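Local coordinates for pertussis toxin-like subunit ArtA (Escherichia coli, PDB 4Z9D), which probably transfers ADP-ribose from NAD to trimeric G proteins, as the catalytic A subunit of a pertussis-like AB5 toxin, at residues R30-H35 against G166-L171. The protein carries 2 engineered substitutions. Sequence-based numbering, arbitrary orientation.
Sequences RNLQQH and GVIPQL. With NAD (nicotinamide-adenine-dinucleotide), chain F.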
ATOM      1  N   ARG A  30      14.338   5.017  -3.712  1.00 10.41           N
ATOM      2  CA  ARG A  30      14.240   4.157  -2.522  1.00 10.30           C
ATOM      3  C   ARG A  30      14.526   4.869  -1.194  1.00 10.77           C
ATOM      4  O   ARG A  30      15.031   4.256  -0.254  1.00 11.97           O
ATOM      5  CB  ARG A  30      15.167   2.937  -2.683  1.00  7.84           C
ATOM      6  CG  ARG A  30      14.591   1.891  -3.628  1.00  9.43           C
ATOM      7  CD  ARG A  30      15.500   0.682  -3.853  1.00 11.00           C
ATOM      8  NE  ARG A  30      14.939  -0.171  -4.896  1.00 14.30           N
ATOM      9  CZ  ARG A  30      14.671  -1.466  -4.757  1.00 14.39           C
ATOM     10  NH1 ARG A  30      14.149  -2.130  -5.776  1.00 14.59           N
ATOM     11  NH2 ARG A  30      14.933  -2.097  -3.619  1.00  8.52           N
ATOM     12  N   ASN A  31      14.192   6.156  -1.103  1.00 10.85           N
ATOM     13  CA  ASN A  31      14.209   6.852   0.184  1.00 11.18           C
ATOM     14  C   ASN A  31      12.937   6.498   0.931  1.00 12.19           C
ATOM     15  O   ASN A  31      11.872   7.060   0.644  1.00  9.51           O
ATOM     16  CB  ASN A  31      14.320   8.373  -0.005  1.00 12.21           C
ATOM     17  CG  ASN A  31      14.487   9.125   1.318  1.00 18.37           C
ATOM     18  OD1 ASN A  31      13.852   8.801   2.322  1.00 15.02           O
ATOM     19  ND2 ASN A  31      15.364  10.125   1.322  1.00 16.15           N
ATOM     20  N   LEU A  32      13.045   5.559   1.870  1.00  8.31           N
ATOM     21  CA  LEU A  32      11.863   5.032   2.552  1.00  8.29           C
ATOM     22  C   LEU A  32      11.157   6.091   3.399  1.00 13.72           C
ATOM     23  O   LEU A  32       9.935   6.145   3.426  1.00 11.23           O
ATOM     24  CB  LEU A  32      12.240   3.822   3.430  1.00 10.54           C
ATOM     25  CG  LEU A  32      11.101   3.046   4.109  1.00 13.05           C
ATOM     26  CD1 LEU A  32      10.171   2.421   3.083  1.00 10.81           C
ATOM     27  CD2 LEU A  32      11.646   1.969   5.035  1.00 11.60           C
ATOM     28  N   GLN A  33      11.913   6.940   4.089  1.00 12.17           N
ATOM     29  CA  GLN A  33      11.276   7.957   4.925  1.00 18.61           C
ATOM     30  C   GLN A  33      10.444   8.928   4.090  1.00 14.55           C
ATOM     31  O   GLN A  33       9.366   9.343   4.499  1.00 13.61           O
ATOM     32  CB  GLN A  33      12.305   8.711   5.756  1.00 22.91           C
ATOM     33  CG  GLN A  33      11.646   9.448   6.916  1.00 30.20           C
ATOM     34  CD  GLN A  33      12.597   9.722   8.061  1.00 32.02           C
ATOM     35  OE1 GLN A  33      12.270  10.450   9.005  1.00 32.06           O
ATOM     36  NE2 GLN A  33      13.787   9.148   7.980  1.00 31.07           N
ATOM     37  N   GLN A  34      10.981   9.302   2.933  1.00 12.58           N
ATOM     38  CA  GLN A  34      10.280  10.115   1.948  1.00 13.19           C
ATOM     39  C   GLN A  34       8.962   9.468   1.539  1.00 16.07           C
ATOM     40  O   GLN A  34       7.913  10.109   1.494  1.00 12.90           O
ATOM     41  CB  GLN A  34      11.171  10.289   0.717  1.00 15.46           C
ATOM     42  CG  GLN A  34      11.156  11.636   0.071  1.00 22.56           C
ATOM     43  CD  GLN A  34      12.411  11.846  -0.749  1.00 18.79           C
ATOM     44  OE1 GLN A  34      12.463  11.474  -1.915  1.00 20.85           O
ATOM     45  NE2 GLN A  34      13.438  12.425  -0.131  1.00 25.41           N
ATOM     46  N   HIS A  35       9.019   8.182   1.221  1.00 12.90           N
ATOM     47  CA  HIS A  35       7.811   7.470   0.840  1.00 10.17           C
ATOM     48  C   HIS A  35       6.772   7.456   1.969  1.00 12.64           C
ATOM     49  O   HIS A  35       5.594   7.754   1.754  1.00 14.37           O
ATOM     50  CB  HIS A  35       8.149   6.044   0.428  1.00 10.34           C
ATOM     51  CG  HIS A  35       6.942   5.193   0.228  1.00  9.95           C
ATOM     52  ND1 HIS A  35       6.182   5.233  -0.925  1.00 10.95           N
ATOM     53  CD2 HIS A  35       6.330   4.308   1.053  1.00  7.99           C
ATOM     54  CE1 HIS A  35       5.162   4.398  -0.804  1.00  9.63           C
ATOM     55  NE2 HIS A  35       5.237   3.816   0.378  1.00  8.70           N
ATOM     56  N   GLY A 166      13.264  -9.413   5.438  1.00 10.11           N
ATOM     57  CA  GLY A 166      14.490  -8.676   5.678  1.00 10.69           C
ATOM     58  C   GLY A 166      14.458  -7.185   5.401  1.00  9.47           C
ATOM     59  O   GLY A 166      13.397  -6.556   5.334  1.00  9.92           O
ATOM     60  N   VAL A 167      15.647  -6.615   5.265  1.00  8.50           N
ATOM     61  CA  VAL A 167      15.800  -5.200   4.944  1.00  9.85           C
ATOM     62  C   VAL A 167      15.620  -4.966   3.452  1.00  8.40           C
ATOM     63  O   VAL A 167      16.049  -5.773   2.636  1.00  7.66           O
ATOM     64  CB  VAL A 167      17.183  -4.683   5.400  1.00 10.92           C
ATOM     65  CG1 VAL A 167      17.393  -3.192   5.014  1.00  8.56           C
ATOM     66  CG2 VAL A 167      17.341  -4.896   6.907  1.00  8.68           C
ATOM     67  N   ILE A 168      14.951  -3.878   3.095  1.00  5.95           N
ATOM     68  CA  ILE A 168      14.850  -3.489   1.687  1.00  4.67           C
ATOM     69  C   ILE A 168      16.231  -3.169   1.100  1.00  8.60           C
ATOM     70  O   ILE A 168      16.962  -2.341   1.639  1.00  7.57           O
ATOM     71  CB  ILE A 168      13.949  -2.271   1.523  1.00  6.11           C
ATOM     72  CG1 ILE A 168      12.536  -2.565   2.035  1.00  6.65           C
ATOM     73  CG2 ILE A 168      13.951  -1.792   0.079  1.00  7.60           C
ATOM     74  CD1 ILE A 168      11.716  -1.290   2.225  1.00  6.07           C
ATOM     75  N   PRO A 169      16.599  -3.842  -0.003  1.00  6.67           N
ATOM     76  CA  PRO A 169      17.911  -3.603  -0.609  1.00  6.33           C
ATOM     77  C   PRO A 169      17.988  -2.245  -1.292  1.00  7.90           C
ATOM     78  O   PRO A 169      16.955  -1.666  -1.639  1.00  6.11           O
ATOM     79  CB  PRO A 169      18.060  -4.741  -1.629  1.00  9.26           C
ATOM     80  CG  PRO A 169      16.731  -5.350  -1.767  1.00 13.35           C
ATOM     81  CD  PRO A 169      15.916  -5.016  -0.568  1.00 11.68           C
ATOM     82  N   GLN A 170      19.206  -1.747  -1.450  1.00  5.73           N
ATOM     83  CA  GLN A 170      19.466  -0.518  -2.191  1.00  5.89           C
ATOM     84  C   GLN A 170      18.707   0.689  -1.630  1.00  8.16           C
ATOM     85  O   GLN A 170      18.289   1.575  -2.384  1.00  8.64           O
ATOM     86  CB  GLN A 170      19.123  -0.712  -3.682  1.00  8.61           C
ATOM     87  CG  GLN A 170      19.975  -1.780  -4.394  1.00  8.03           C
ATOM     88  CD  GLN A 170      19.251  -3.101  -4.627  1.00  9.88           C
ATOM     89  OE1 GLN A 170      18.035  -3.128  -4.838  1.00 11.16           O
ATOM     90  NE2 GLN A 170      20.001  -4.210  -4.594  1.00  4.87           N
ATOM     91  N   LEU A 171      18.535   0.735  -0.310  1.00  7.87           N
ATOM     92  CA  LEU A 171      17.895   1.894   0.317  1.00  6.17           C
ATOM     93  C   LEU A 171      18.738   3.163   0.144  1.00 10.57           C
ATOM     94  O   LEU A 171      19.969   3.106   0.150  1.00  9.08           O
ATOM     95  CB  LEU A 171      17.636   1.649   1.807  1.00  7.36           C
ATOM     96  CG  LEU A 171      16.470   0.733   2.199  1.00  9.65           C
ATOM     97  CD1 LEU A 171      16.527   0.406   3.681  1.00  9.26           C
ATOM     98  CD2 LEU A 171      15.141   1.409   1.874  1.00  9.49           C
TER
HETATM   99  PA  NAD F 202       0.117   6.742  -4.516  1.00 18.45           P
HETATM  100  O1A NAD F 202       0.719   5.395  -4.695  1.00 18.11           O
HETATM  101  O2A NAD F 202       0.775   7.925  -5.127  1.00 23.19           O
HETATM  102  O5B NAD F 202      -1.431   6.637  -5.015  1.00 20.54           O
HETATM  103  C5B NAD F 202      -2.334   7.752  -5.090  1.00 17.85           C
HETATM  104  C4B NAD F 202      -2.993   7.723  -6.485  1.00 21.31           C
HETATM  105  O4B NAD F 202      -2.004   8.010  -7.520  1.00 22.77           O
HETATM  106  C3B NAD F 202      -3.444   6.329  -6.797  1.00 19.75           C
HETATM  107  O3B NAD F 202      -4.714   6.099  -6.112  1.00 21.62           O
HETATM  108  C2B NAD F 202      -3.644   6.466  -8.279  1.00 20.34           C
HETATM  109  O2B NAD F 202      -4.698   7.390  -8.493  1.00 21.14           O
HETATM  110  C1B NAD F 202      -2.338   7.176  -8.667  1.00 24.13           C
HETATM  111  N9A NAD F 202      -1.096   6.348  -8.869  1.00 20.96           N
HETATM  112  C8A NAD F 202      -0.287   5.694  -8.036  1.00 20.06           C
HETATM  113  N7A NAD F 202       0.702   5.160  -8.758  1.00 19.34           N
HETATM  114  C5A NAD F 202       0.521   5.499 -10.038  1.00 22.05           C
HETATM  115  C6A NAD F 202       1.219   5.230 -11.157  1.00 21.39           C
HETATM  116  N6A NAD F 202       2.313   4.486 -11.016  1.00 18.66           N
HETATM  117  N1A NAD F 202       0.840   5.680 -12.364  1.00 21.41           N
HETATM  118  C2A NAD F 202      -0.313   6.458 -12.448  1.00 29.33           C
HETATM  119  N3A NAD F 202      -1.026   6.724 -11.271  1.00 22.35           N
HETATM  120  C4A NAD F 202      -0.591   6.240 -10.096  1.00 22.76           C
HETATM  121  O3  NAD F 202      -0.035   7.042  -2.973  1.00 14.58           O
HETATM  122  PN  NAD F 202      -0.642   5.974  -1.906  1.00 16.80           P
HETATM  123  O1N NAD F 202      -0.235   4.587  -2.261  1.00 17.73           O
HETATM  124  O2N NAD F 202      -2.063   6.303  -1.660  1.00 20.91           O
HETATM  125  O5D NAD F 202       0.233   6.394  -0.645  1.00 19.02           O
HETATM  126  C5D NAD F 202       0.264   7.739  -0.152  1.00 22.02           C
HETATM  127  C4D NAD F 202       0.593   7.728   1.345  1.00 18.57           C
HETATM  128  O4D NAD F 202      -0.372   6.790   1.933  1.00 16.99           O
HETATM  129  C3D NAD F 202       1.998   7.157   1.616  1.00 15.83           C
HETATM  130  O3D NAD F 202       2.529   7.678   2.839  1.00 20.61           O
HETATM  131  C2D NAD F 202       1.640   5.699   1.820  1.00 16.63           C
HETATM  132  O2D NAD F 202       2.687   4.996   2.526  1.00 20.25           O
HETATM  133  C1D NAD F 202       0.364   5.781   2.648  1.00 18.82           C
HETATM  134  N1N NAD F 202      -0.344   4.451   2.622  1.00 16.07           N
HETATM  135  C2N NAD F 202      -1.256   4.145   1.582  1.00 12.48           C
HETATM  136  C3N NAD F 202      -1.899   2.909   1.498  1.00 12.48           C
HETATM  137  C7N NAD F 202      -2.816   2.623   0.468  1.00 12.36           C
HETATM  138  O7N NAD F 202      -3.599   1.535   0.612  1.00 11.53           O
HETATM  139  N7N NAD F 202      -2.901   3.465  -0.566  1.00 11.22           N
HETATM  140  C4N NAD F 202      -1.622   1.954   2.473  1.00 13.94           C
HETATM  141  C5N NAD F 202      -0.731   2.239   3.507  1.00 13.43           C
HETATM  142  C6N NAD F 202      -0.080   3.466   3.589  1.00 14.43           C
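R30 and Q170 lie side by side and point the same way, yet the single hydrogen bond between 30-35 and 166-171 goes to a backbone oxygen beside them. R30 NH2 donates to P169 O at 2.9 Å. The bond is bent, with an N-H...O angle of 140°, and NH2 sits above the carbonyl plane of P169. Q170 OE1 lies over one face of the guanidinium, toward its rim. It is 3.5 Å from R30 NH2, and the poor angle rules out a hydrogen bond. The two flat groups are turned 63° apart. The R30 chain runs extended from CG to NE, and R30 CD passes 3.3 Å from Q170 O. Q170 is in the left-handed helical region of the backbone.

Deeper in, the contact is apolar. L32 CD1 meets I168 CD1 at 4.1 Å, the two side chains crossing at about a right angle. L171 CD2 packs against L32 CB and also lies 3.6 Å from R30 O. F50 touches R30, L32 and I168, and S94 of helix 92-100 touches L32 and L171. Just past the segment, the backbone of V172 is hydrogen-bonded to that of R30.

N31 is the N-cap of helix 32-37: its OD1 accepts from Q34 N at 3.0 Å. One turn on, H35 belongs to the NAD pocket. Its ND1 is hydrogen-bonded to S48 OG, its ring meets F50 edge-to-face, and H35 NE2 lies 3.5 Å from NAD O2D. The contact thus packs the C-terminal segment of this chain against R30, just before a helix capped by N31, and against L32 in its first turn. That helix lines the NAD pocket of a pertussis toxin S1-like ADP-ribosyltransferase fold.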